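Local structure of irisin (4LSD) at residues M1-V9 against Q75-S86; N17-D28 against T56-E66. The protein acts as a hormone that probably mediates benefits of muscular exercise by inducing browning of white fat, and can form a continuous intersubunit beta-sheet dimer. One frame throughout, in Å; residues are numbered along the deposited sequence.

Contact 1 (M1-V9 against Q75-S86); sequences MSPSAPVNV and QAISIQGQSPAS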
loop_
_atom_site.group_PDB
_atom_site.type_symbol
_atom_site.label_atom_id
_atom_site.label_comp_id
_atom_site.label_asym_id
_atom_site.label_seq_id
_atom_site.Cartn_x
_atom_site.Cartn_y
_atom_site.Cartn_z
HETATM N N MSE A 1 20.733 -3.950 -15.724
HETATM C CA MSE A 1 21.324 -3.858 -14.355
HETATM C C MSE A 1 20.319 -3.310 -13.345
HETATM O O MSE A 1 19.167 -3.023 -13.688
HETATM C CB MSE A 1 22.568 -2.975 -14.373
HETATM C CG MSE A 1 22.268 -1.563 -14.748
HETATM SE SE MSE A 1 23.552 -0.896 -16.003
HETATM C CE MSE A 1 23.188 -2.062 -17.500
ATOM N N SER A 2 20.776 -3.131 -12.109
ATOM C CA SER A 2 19.879 -2.701 -11.057
ATOM C C SER A 2 20.531 -2.032 -9.839
ATOM O O SER A 2 21.717 -2.212 -9.577
ATOM C CB SER A 2 19.120 -3.934 -10.598
ATOM O OG SER A 2 20.023 -4.916 -10.088
ATOM N N PRO A 3 19.734 -1.295 -9.044
ATOM C CA PRO A 3 20.200 -0.595 -7.841
ATOM C C PRO A 3 20.496 -1.558 -6.700
ATOM O O PRO A 3 20.167 -2.741 -6.756
ATOM C CB PRO A 3 19.030 0.318 -7.465
ATOM C CG PRO A 3 17.947 0.036 -8.469
ATOM C CD PRO A 3 18.267 -1.256 -9.132
ATOM N N SER A 4 21.095 -1.019 -5.649
ATOM C CA SER A 4 21.438 -1.797 -4.473
ATOM C C SER A 4 20.275 -1.778 -3.496
ATOM O O SER A 4 19.520 -0.800 -3.421
ATOM C CB SER A 4 22.682 -1.213 -3.796
ATOM O OG SER A 4 23.751 -1.075 -4.717
ATOM N N ALA A 5 20.133 -2.865 -2.752
ATOM C CA ALA A 5 19.066 -2.971 -1.781
ATOM C C ALA A 5 19.103 -1.747 -0.890
ATOM O O ALA A 5 20.112 -1.054 -0.825
ATOM C CB ALA A 5 19.254 -4.216 -0.941
ATOM N N PRO A 6 17.984 -1.446 -0.223
ATOM C CA PRO A 6 17.902 -0.294 0.677
ATOM C C PRO A 6 18.713 -0.615 1.926
ATOM O O PRO A 6 18.832 -1.780 2.295
ATOM C CB PRO A 6 16.408 -0.202 0.989
ATOM C CG PRO A 6 15.771 -0.708 -0.249
ATOM C CD PRO A 6 16.638 -1.890 -0.633
ATOM N N VAL A 7 19.260 0.408 2.575
ATOM C CA VAL A 7 20.050 0.208 3.792
ATOM C C VAL A 7 19.450 1.045 4.913
ATOM O O VAL A 7 18.630 1.930 4.668
ATOM C CB VAL A 7 21.521 0.670 3.623
ATOM C CG1 VAL A 7 22.241 -0.184 2.610
ATOM C CG2 VAL A 7 21.549 2.132 3.189
ATOM N N ASN A 8 19.856 0.766 6.143
ATOM C CA ASN A 8 19.374 1.548 7.265
ATOM C C ASN A 8 17.859 1.624 7.341
ATOM O O ASN A 8 17.298 2.690 7.609
ATOM C CB ASN A 8 19.937 2.959 7.152
ATOM C CG ASN A 8 21.452 2.983 7.209
ATOM O OD1 ASN A 8 22.111 3.670 6.418
ATOM N ND2 ASN A 8 22.014 2.242 8.157
ATOM N N VAL A 9 17.194 0.504 7.093
ATOM C CA VAL A 9 15.749 0.489 7.158
ATOM C C VAL A 9 15.394 0.532 8.642
ATOM O O VAL A 9 15.814 -0.329 9.417
ATOM C CB VAL A 9 15.190 -0.774 6.495
ATOM C CG1 VAL A 9 13.682 -0.686 6.405
ATOM C CG2 VAL A 9 15.806 -0.944 5.109
ATOM N N GLN A 75 12.445 -2.683 -0.949
ATOM C CA GLN A 75 13.173 -2.906 -2.197
ATOM C C GLN A 75 13.230 -1.561 -2.922
ATOM O O GLN A 75 12.331 -0.740 -2.768
ATOM C CB GLN A 75 12.438 -3.924 -3.063
ATOM C CG GLN A 75 12.970 -4.009 -4.477
ATOM C CD GLN A 75 12.097 -4.868 -5.357
ATOM O OE1 GLN A 75 12.552 -5.853 -5.931
ATOM N NE2 GLN A 75 10.828 -4.502 -5.463
ATOM N N ALA A 76 14.275 -1.318 -3.704
ATOM C CA ALA A 76 14.376 -0.050 -4.411
ATOM C C ALA A 76 14.138 -0.237 -5.902
ATOM O O ALA A 76 14.671 -1.161 -6.516
ATOM C CB ALA A 76 15.737 0.581 -4.166
ATOM N N ILE A 77 13.339 0.656 -6.482
ATOM C CA ILE A 77 13.001 0.584 -7.901
ATOM C C ILE A 77 13.794 1.598 -8.706
ATOM O O ILE A 77 13.896 2.758 -8.327
ATOM C CB ILE A 77 11.507 0.896 -8.154
ATOM C CG1 ILE A 77 10.621 0.158 -7.147
ATOM C CG2 ILE A 77 11.137 0.524 -9.585
ATOM C CD1 ILE A 77 10.505 -1.308 -7.386
ATOM N N SER A 78 14.332 1.156 -9.831
ATOM C CA SER A 78 15.094 2.021 -10.720
ATOM C C SER A 78 14.317 2.047 -12.029
ATOM O O SER A 78 13.338 1.316 -12.172
ATOM C CB SER A 78 16.485 1.432 -10.942
ATOM O OG SER A 78 16.975 1.755 -12.227
ATOM N N ILE A 79 14.735 2.874 -12.982
ATOM C CA ILE A 79 14.035 2.920 -14.265
ATOM C C ILE A 79 14.445 1.690 -15.077
ATOM O O ILE A 79 13.717 1.240 -15.960
ATOM C CB ILE A 79 14.390 4.184 -15.085
ATOM C CG1 ILE A 79 13.453 4.310 -16.287
ATOM C CG2 ILE A 79 15.819 4.086 -15.618
ATOM C CD1 ILE A 79 12.046 4.689 -15.912
ATOM N N GLN A 80 15.622 1.152 -14.776
ATOM C CA GLN A 80 16.131 -0.020 -15.486
ATOM C C GLN A 80 15.783 -1.342 -14.807
ATOM O O GLN A 80 15.596 -2.364 -15.476
ATOM C CB GLN A 80 17.650 0.081 -15.660
ATOM C CG GLN A 80 18.094 1.121 -16.703
ATOM C CD GLN A 80 19.537 0.916 -17.188
ATOM O OE1 GLN A 80 20.485 0.923 -16.397
ATOM N NE2 GLN A 80 19.700 0.737 -18.499
ATOM N N GLY A 81 15.691 -1.320 -13.481
ATOM C CA GLY A 81 15.368 -2.536 -12.760
ATOM C C GLY A 81 14.885 -2.339 -11.338
ATOM O O GLY A 81 14.258 -1.334 -11.000
ATOM N N GLN A 82 15.199 -3.321 -10.503
ATOM C CA GLN A 82 14.813 -3.318 -9.108
ATOM C C GLN A 82 15.943 -3.958 -8.308
ATOM O O GLN A 82 16.721 -4.755 -8.842
ATOM C CB GLN A 82 13.529 -4.126 -8.940
ATOM C CG GLN A 82 13.650 -5.559 -9.466
ATOM C CD GLN A 82 12.366 -6.357 -9.331
ATOM O OE1 GLN A 82 11.348 -6.018 -9.932
ATOM N NE2 GLN A 82 12.409 -7.425 -8.542
ATOM N N SER A 83 16.018 -3.623 -7.026
ATOM C CA SER A 83 17.062 -4.158 -6.166
ATOM C C SER A 83 16.603 -5.346 -5.350
ATOM O O SER A 83 15.416 -5.647 -5.296
ATOM C CB SER A 83 17.514 -3.092 -5.176
ATOM O OG SER A 83 16.657 -3.097 -4.051
ATOM N N PRO A 84 17.553 -6.053 -4.721
ATOM C CA PRO A 84 17.178 -7.202 -3.897
ATOM C C PRO A 84 16.534 -6.663 -2.635
ATOM O O PRO A 84 16.617 -5.470 -2.365
ATOM C CB PRO A 84 18.515 -7.911 -3.619
ATOM C CG PRO A 84 19.579 -6.933 -4.057
ATOM C CD PRO A 84 18.947 -6.180 -5.180
ATOM N N ALA A 85 15.890 -7.532 -1.866
ATOM C CA ALA A 85 15.250 -7.089 -0.634
ATOM C C ALA A 85 16.288 -6.573 0.357
ATOM O O ALA A 85 17.407 -7.073 0.421
ATOM C CB ALA A 85 14.476 -8.230 -0.002
ATOM N N SER A 86 15.898 -5.579 1.141
ATOM C CA SER A 86 16.770 -5.032 2.158
ATOM C C SER A 86 16.751 -6.127 3.210
ATOM O O SER A 86 16.079 -7.153 3.042
ATOM C CB SER A 86 16.143 -3.792 2.781
ATOM O OG SER A 86 14.964 -4.177 3.478
#

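Contact 2 (N17-D28 against T56-E66); sequences NSAVVSWDVLED and TRSCALWDLEE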
loop_
_atom_site.group_PDB
_atom_site.type_symbol
_atom_site.label_atom_id
_atom_site.label_comp_id
_atom_site.label_asym_id
_atom_site.label_seq_id
_atom_site.Cartn_x
_atom_site.Cartn_y
_atom_site.Cartn_z
ATOM N N ASN A 17 -1.520 0.596 16.179
ATOM C CA ASN A 17 -2.124 0.187 14.916
ATOM C C ASN A 17 -1.441 0.748 13.682
ATOM O O ASN A 17 -1.976 0.645 12.577
ATOM C CB ASN A 17 -3.593 0.616 14.892
ATOM C CG ASN A 17 -4.409 0.001 16.033
ATOM O OD1 ASN A 17 -4.605 -1.216 16.092
ATOM N ND2 ASN A 17 -4.892 0.847 16.941
ATOM N N SER A 18 -0.270 1.349 13.858
ATOM C CA SER A 18 0.435 1.927 12.726
ATOM C C SER A 18 1.912 2.103 13.011
ATOM O O SER A 18 2.350 2.030 14.159
ATOM C CB SER A 18 -0.156 3.287 12.384
ATOM O OG SER A 18 0.123 4.216 13.414
ATOM N N ALA A 19 2.676 2.339 11.951
ATOM C CA ALA A 19 4.113 2.562 12.059
ATOM C C ALA A 19 4.578 3.202 10.767
ATOM O O ALA A 19 3.855 3.190 9.771
ATOM C CB ALA A 19 4.856 1.244 12.288
ATOM N N VAL A 20 5.778 3.769 10.797
ATOM C CA VAL A 20 6.378 4.403 9.632
ATOM C C VAL A 20 7.724 3.722 9.407
ATOM O O VAL A 20 8.464 3.485 10.360
ATOM C CB VAL A 20 6.614 5.915 9.851
ATOM C CG1 VAL A 20 7.332 6.500 8.636
ATOM C CG2 VAL A 20 5.283 6.636 10.073
ATOM N N VAL A 21 8.031 3.405 8.154
ATOM C CA VAL A 21 9.274 2.733 7.788
ATOM C C VAL A 21 10.142 3.695 7.003
ATOM O O VAL A 21 9.644 4.380 6.119
ATOM C CB VAL A 21 8.993 1.504 6.891
ATOM C CG1 VAL A 21 10.295 0.804 6.509
ATOM C CG2 VAL A 21 8.062 0.549 7.607
ATOM N N SER A 22 11.434 3.742 7.315
ATOM C CA SER A 22 12.357 4.638 6.610
ATOM C C SER A 22 13.559 3.852 6.136
ATOM O O SER A 22 13.858 2.781 6.664
ATOM C CB SER A 22 12.857 5.758 7.525
ATOM O OG SER A 22 11.793 6.358 8.233
ATOM N N TRP A 23 14.268 4.400 5.161
ATOM C CA TRP A 23 15.441 3.733 4.636
ATOM C C TRP A 23 16.282 4.716 3.870
ATOM O O TRP A 23 15.910 5.878 3.708
ATOM C CB TRP A 23 15.039 2.598 3.700
ATOM C CG TRP A 23 14.274 3.071 2.486
ATOM C CD1 TRP A 23 14.787 3.480 1.283
ATOM C CD2 TRP A 23 12.860 3.208 2.385
ATOM N NE1 TRP A 23 13.768 3.870 0.442
ATOM C CE2 TRP A 23 12.573 3.718 1.100
ATOM C CE3 TRP A 23 11.798 2.962 3.266
ATOM C CZ2 TRP A 23 11.267 3.974 0.669
ATOM C CZ3 TRP A 23 10.500 3.216 2.841
ATOM C CH2 TRP A 23 10.248 3.724 1.555
ATOM N N ASP A 24 17.424 4.231 3.404
ATOM C CA ASP A 24 18.333 5.029 2.606
ATOM C C ASP A 24 18.725 4.135 1.468
ATOM O O ASP A 24 18.567 2.913 1.538
ATOM C CB ASP A 24 19.613 5.396 3.354
ATOM C CG ASP A 24 19.354 6.165 4.602
ATOM O OD1 ASP A 24 18.668 7.206 4.523
ATOM O OD2 ASP A 24 19.855 5.724 5.659
ATOM N N VAL A 25 19.233 4.752 0.415
ATOM C CA VAL A 25 19.689 4.011 -0.737
ATOM C C VAL A 25 21.092 4.524 -0.979
ATOM O O VAL A 25 21.465 5.576 -0.462
ATOM C CB VAL A 25 18.805 4.273 -1.972
ATOM C CG1 VAL A 25 17.401 3.777 -1.712
ATOM C CG2 VAL A 25 18.798 5.749 -2.304
ATOM N N LEU A 26 21.880 3.770 -1.735
ATOM C CA LEU A 26 23.248 4.173 -2.029
ATOM C C LEU A 26 23.283 5.125 -3.223
ATOM O O LEU A 26 24.049 6.085 -3.238
ATOM C CB LEU A 26 24.110 2.938 -2.317
ATOM C CG LEU A 26 24.641 2.081 -1.163
ATOM C CD1 LEU A 26 23.817 2.272 0.097
ATOM C CD2 LEU A 26 24.615 0.621 -1.601
ATOM N N GLU A 27 22.430 4.871 -4.212
ATOM C CA GLU A 27 22.390 5.701 -5.414
ATOM C C GLU A 27 21.119 6.544 -5.553
ATOM O O GLU A 27 20.205 6.175 -6.287
ATOM C CB GLU A 27 22.526 4.804 -6.641
ATOM C CG GLU A 27 23.539 3.687 -6.453
ATOM C CD GLU A 27 22.952 2.317 -6.741
ATOM O OE1 GLU A 27 23.074 1.837 -7.894
ATOM O OE2 GLU A 27 22.355 1.727 -5.812
ATOM N N ASP A 28 21.063 7.684 -4.877
ATOM C CA ASP A 28 19.886 8.539 -4.960
ATOM C C ASP A 28 19.569 8.986 -6.390
ATOM O O ASP A 28 18.425 9.274 -6.712
ATOM C CB ASP A 28 20.068 9.771 -4.076
ATOM C CG ASP A 28 20.371 9.415 -2.627
ATOM O OD1 ASP A 28 19.431 9.085 -1.868
ATOM O OD2 ASP A 28 21.561 9.460 -2.249
ATOM N N THR A 56 10.513 9.964 -2.118
ATOM C CA THR A 56 10.298 9.568 -0.727
ATOM C C THR A 56 11.242 8.507 -0.172
ATOM O O THR A 56 11.756 7.656 -0.904
ATOM C CB THR A 56 8.838 9.086 -0.516
ATOM O OG1 THR A 56 8.532 9.093 0.882
ATOM C CG2 THR A 56 8.631 7.677 -1.071
ATOM N N ARG A 57 11.472 8.575 1.134
ATOM C CA ARG A 57 12.335 7.617 1.817
ATOM C C ARG A 57 11.616 7.028 3.042
ATOM O O ARG A 57 12.245 6.512 3.969
ATOM C CB ARG A 57 13.656 8.283 2.225
ATOM C CG ARG A 57 14.579 8.644 1.042
ATOM C CD ARG A 57 15.232 7.419 0.399
ATOM N NE ARG A 57 16.046 7.761 -0.769
ATOM C CZ ARG A 57 15.567 8.033 -1.984
ATOM N NH1 ARG A 57 14.262 8.004 -2.217
ATOM N NH2 ARG A 57 16.396 8.339 -2.978
ATOM N N SER A 58 10.291 7.117 3.044
ATOM C CA SER A 58 9.499 6.554 4.126
ATOM C C SER A 58 8.118 6.173 3.631
ATOM O O SER A 58 7.598 6.726 2.664
ATOM C CB SER A 58 9.397 7.513 5.319
ATOM O OG SER A 58 8.932 8.784 4.928
ATOM N N CYS A 59 7.542 5.196 4.307
ATOM C CA CYS A 59 6.246 4.690 3.951
ATOM C C CYS A 59 5.501 4.313 5.216
ATOM O O CYS A 59 6.013 3.559 6.036
ATOM C CB CYS A 59 6.434 3.467 3.068
ATOM S SG CYS A 59 4.928 2.573 2.728
ATOM N N ALA A 60 4.290 4.837 5.368
ATOM C CA ALA A 60 3.465 4.545 6.539
ATOM C C ALA A 60 2.711 3.228 6.380
ATOM O O ALA A 60 2.301 2.874 5.281
ATOM C CB ALA A 60 2.479 5.659 6.760
ATOM N N LEU A 61 2.535 2.507 7.483
ATOM C CA LEU A 61 1.802 1.250 7.479
ATOM C C LEU A 61 0.650 1.482 8.437
ATOM O O LEU A 61 0.857 1.792 9.611
ATOM C CB LEU A 61 2.678 0.102 7.987
ATOM C CG LEU A 61 4.028 -0.039 7.286
ATOM C CD1 LEU A 61 4.929 -0.927 8.132
ATOM C CD2 LEU A 61 3.848 -0.610 5.887
ATOM N N TRP A 62 -0.564 1.321 7.936
ATOM C CA TRP A 62 -1.750 1.554 8.735
ATOM C C TRP A 62 -2.525 0.280 9.038
ATOM O O TRP A 62 -2.253 -0.779 8.479
ATOM C CB TRP A 62 -2.659 2.500 7.973
ATOM C CG TRP A 62 -3.180 1.872 6.701
ATOM C CD1 TRP A 62 -4.422 1.336 6.502
ATOM C CD2 TRP A 62 -2.450 1.653 5.475
ATOM N NE1 TRP A 62 -4.515 0.797 5.235
ATOM C CE2 TRP A 62 -3.324 0.978 4.587
ATOM C CE3 TRP A 62 -1.149 1.961 5.047
ATOM C CZ2 TRP A 62 -2.932 0.601 3.294
ATOM C CZ3 TRP A 62 -0.763 1.587 3.763
ATOM C CH2 TRP A 62 -1.655 0.915 2.902
ATOM N N ASP A 63 -3.503 0.403 9.929
ATOM C CA ASP A 63 -4.362 -0.707 10.289
ATOM C C ASP A 63 -3.590 -1.950 10.709
ATOM O O ASP A 63 -3.942 -3.067 10.326
ATOM C CB ASP A 63 -5.267 -1.016 9.099
ATOM C CG ASP A 63 -6.510 -1.800 9.485
ATOM O OD1 ASP A 63 -7.079 -1.539 10.570
ATOM O OD2 ASP A 63 -6.934 -2.667 8.681
ATOM N N LEU A 64 -2.540 -1.754 11.497
ATOM C CA LEU A 64 -1.757 -2.878 11.971
ATOM C C LEU A 64 -2.454 -3.450 13.184
ATOM O O LEU A 64 -3.277 -2.783 13.815
ATOM C CB LEU A 64 -0.348 -2.437 12.358
ATOM C CG LEU A 64 0.547 -1.961 11.217
ATOM C CD1 LEU A 64 1.954 -1.752 11.750
ATOM C CD2 LEU A 64 0.554 -3.004 10.093
ATOM N N GLU A 65 -2.110 -4.689 13.505
ATOM C CA GLU A 65 -2.669 -5.394 14.651
ATOM C C GLU A 65 -1.942 -4.960 15.913
ATOM O O GLU A 65 -0.727 -4.779 15.890
ATOM C CB GLU A 65 -2.472 -6.891 14.466
ATOM C CG GLU A 65 -3.656 -7.616 13.916
ATOM C CD GLU A 65 -4.548 -8.113 15.015
ATOM O OE1 GLU A 65 -5.592 -8.725 14.701
ATOM O OE2 GLU A 65 -4.198 -7.892 16.197
ATOM N N GLU A 66 -2.675 -4.808 17.011
ATOM C CA GLU A 66 -2.064 -4.410 18.278
ATOM C C GLU A 66 -1.277 -5.580 18.865
ATOM O O GLU A 66 -1.579 -6.742 18.577
ATOM C CB GLU A 66 -3.141 -4.010 19.281
ATOM C CG GLU A 66 -4.107 -5.152 19.580
ATOM C CD GLU A 66 -4.516 -5.220 21.038
ATOM O OE1 GLU A 66 -5.134 -4.259 21.539
ATOM O OE2 GLU A 66 -4.218 -6.242 21.689
HETATM O O HOH W 1 18.763 7.990 0.856
HETATM O O HOH W 2 16.177 9.312 -5.557
#

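Contact 1 (M1-V9 against Q75-S86)
The N-terminal lead-in of a fibronectin type III domain, residues 1-9, lies along the end of strand 69-78 and the turn and loop after it, with Pro3, Ala5 and Pro6 gathered round Ser83. No strand pairing joins the two pieces; they meet through proline rings, methyl groups and backbone oxygens. Ser83 CB sits 3.1 Å from Pro3 O, and Ser83 OG lies 3.6 Å from Pro6 CD. That hydroxyl stands between its own backbone N and carbonyl carbon (chi1 85°), where it accepts from Ala76 N over 3.0 Å and donates to Pro84 O. The Ala76 bond ties the loop to strand 69-78; the Pro84 bond stays within the loop. Replacing Ser83 with an alanine would probably leave Ala76 N without its mate and the carbonyl of Pro84 less firmly set. The Pro6 ring lies over the strand, its CG 4.1 Å from Ala76 CB, while Ala5 CB reaches Pro84 O at 3.2 Å. Farther along, Val9 CG2 touches Ser86 CB at 3.7 Å; Ser86 OG itself bonds to Val74 N. At the other end Met1, a poorly ordered selenomethionine, crosses Gln80. A proline-containing segment passing this loop before entering the first strand, 9-12, is consistent with the fibronectin type III sandwich.

Contact 2 (N17-D28 against T56-E66)
Strands 19-24 and 58-61 run antiparallel, their axes 4.6 Å apart at closest and 159° between their directions. Ala19 with Leu61 and Val21 with Cys59 are the hydrogen-bonded pairs, each with bonds both ways; Leu61 N to Ala19 O is short, 2.7 Å. Val20 with Ala60 and Ser22 with Ser58 are the non-hydrogen-bonded pairs. Trp23 N to Arg57 O and Leu64 N to Asn17 O carry the ladder past its two ends. On the inward face, shared by Ala19, Val21, Cys59 and Leu61, Val21 CG2 meets Leu61 CD1 at 3.5 Å; Val21 packs on to Val74 and Leu61 on to Val72, both of strand 69-78. With CG between the backbone N and the carbonyl carbon (chi1 62°), the Trp23 indole folds across the neighbouring strand, over the backbone of Arg57 and Ser58: Arg57 O stands over one ring face, toward the rim, 3.6 Å from Trp23 CE3, and Val25 CG1 comes in at the ring edge. The Arg57 side chain, bent at chi2, crosses Trp23 at about a right angle, Arg57 CD 3.8 Å from Trp23 NE1. The Arg57 guanidinium is fixed on several sides. Arg57 NH1 bonds to Thr56 O at 2.9 Å, and Val25 CG2 packs 3.6 Å from Arg57 NH2. Arg57 NH2 also forms a weak salt bridge with Asp28 OD1 at 3.3 Å, the carboxylate and guanidinium planes only 3° apart. A water at the guanidinium edge bridges Arg57 NE to Asp28 OD1, so the link is partly water-mediated. At the opposite end Leu64 packs against Arg47, which is required for dimerization, and the Trp62 ring meets Trp62 of the second subunit. The ladder is the central-to-edge strand pair of the three-stranded sheet in a fibronectin type III sandwich, with the Trp23 indole built into its core.

The centres of the two contacts lie about 15 Å apart within one fibronectin type III domain. Along the chain, both segments of contact 2 fall between those of contact 1. Contact 2 pairs two of the three strands of one sheet, the central 19-24 and the outer 58-61, whereas contact 1 brings the N-terminal lead-in alongside strand 69-78 of the four-stranded sheet. The two contacts touch directly: Val7 N probably bonds to Asp24 O and Ser4 N to Glu27 OE2. Strand 9-12 then continues from the lead-in to pair with strand 19-24. Contact 1 lies toward one end of the sandwich, and no other chain of the assembly touches its segments, while contact 2 reaches the second subunit through Ala60 and Trp62.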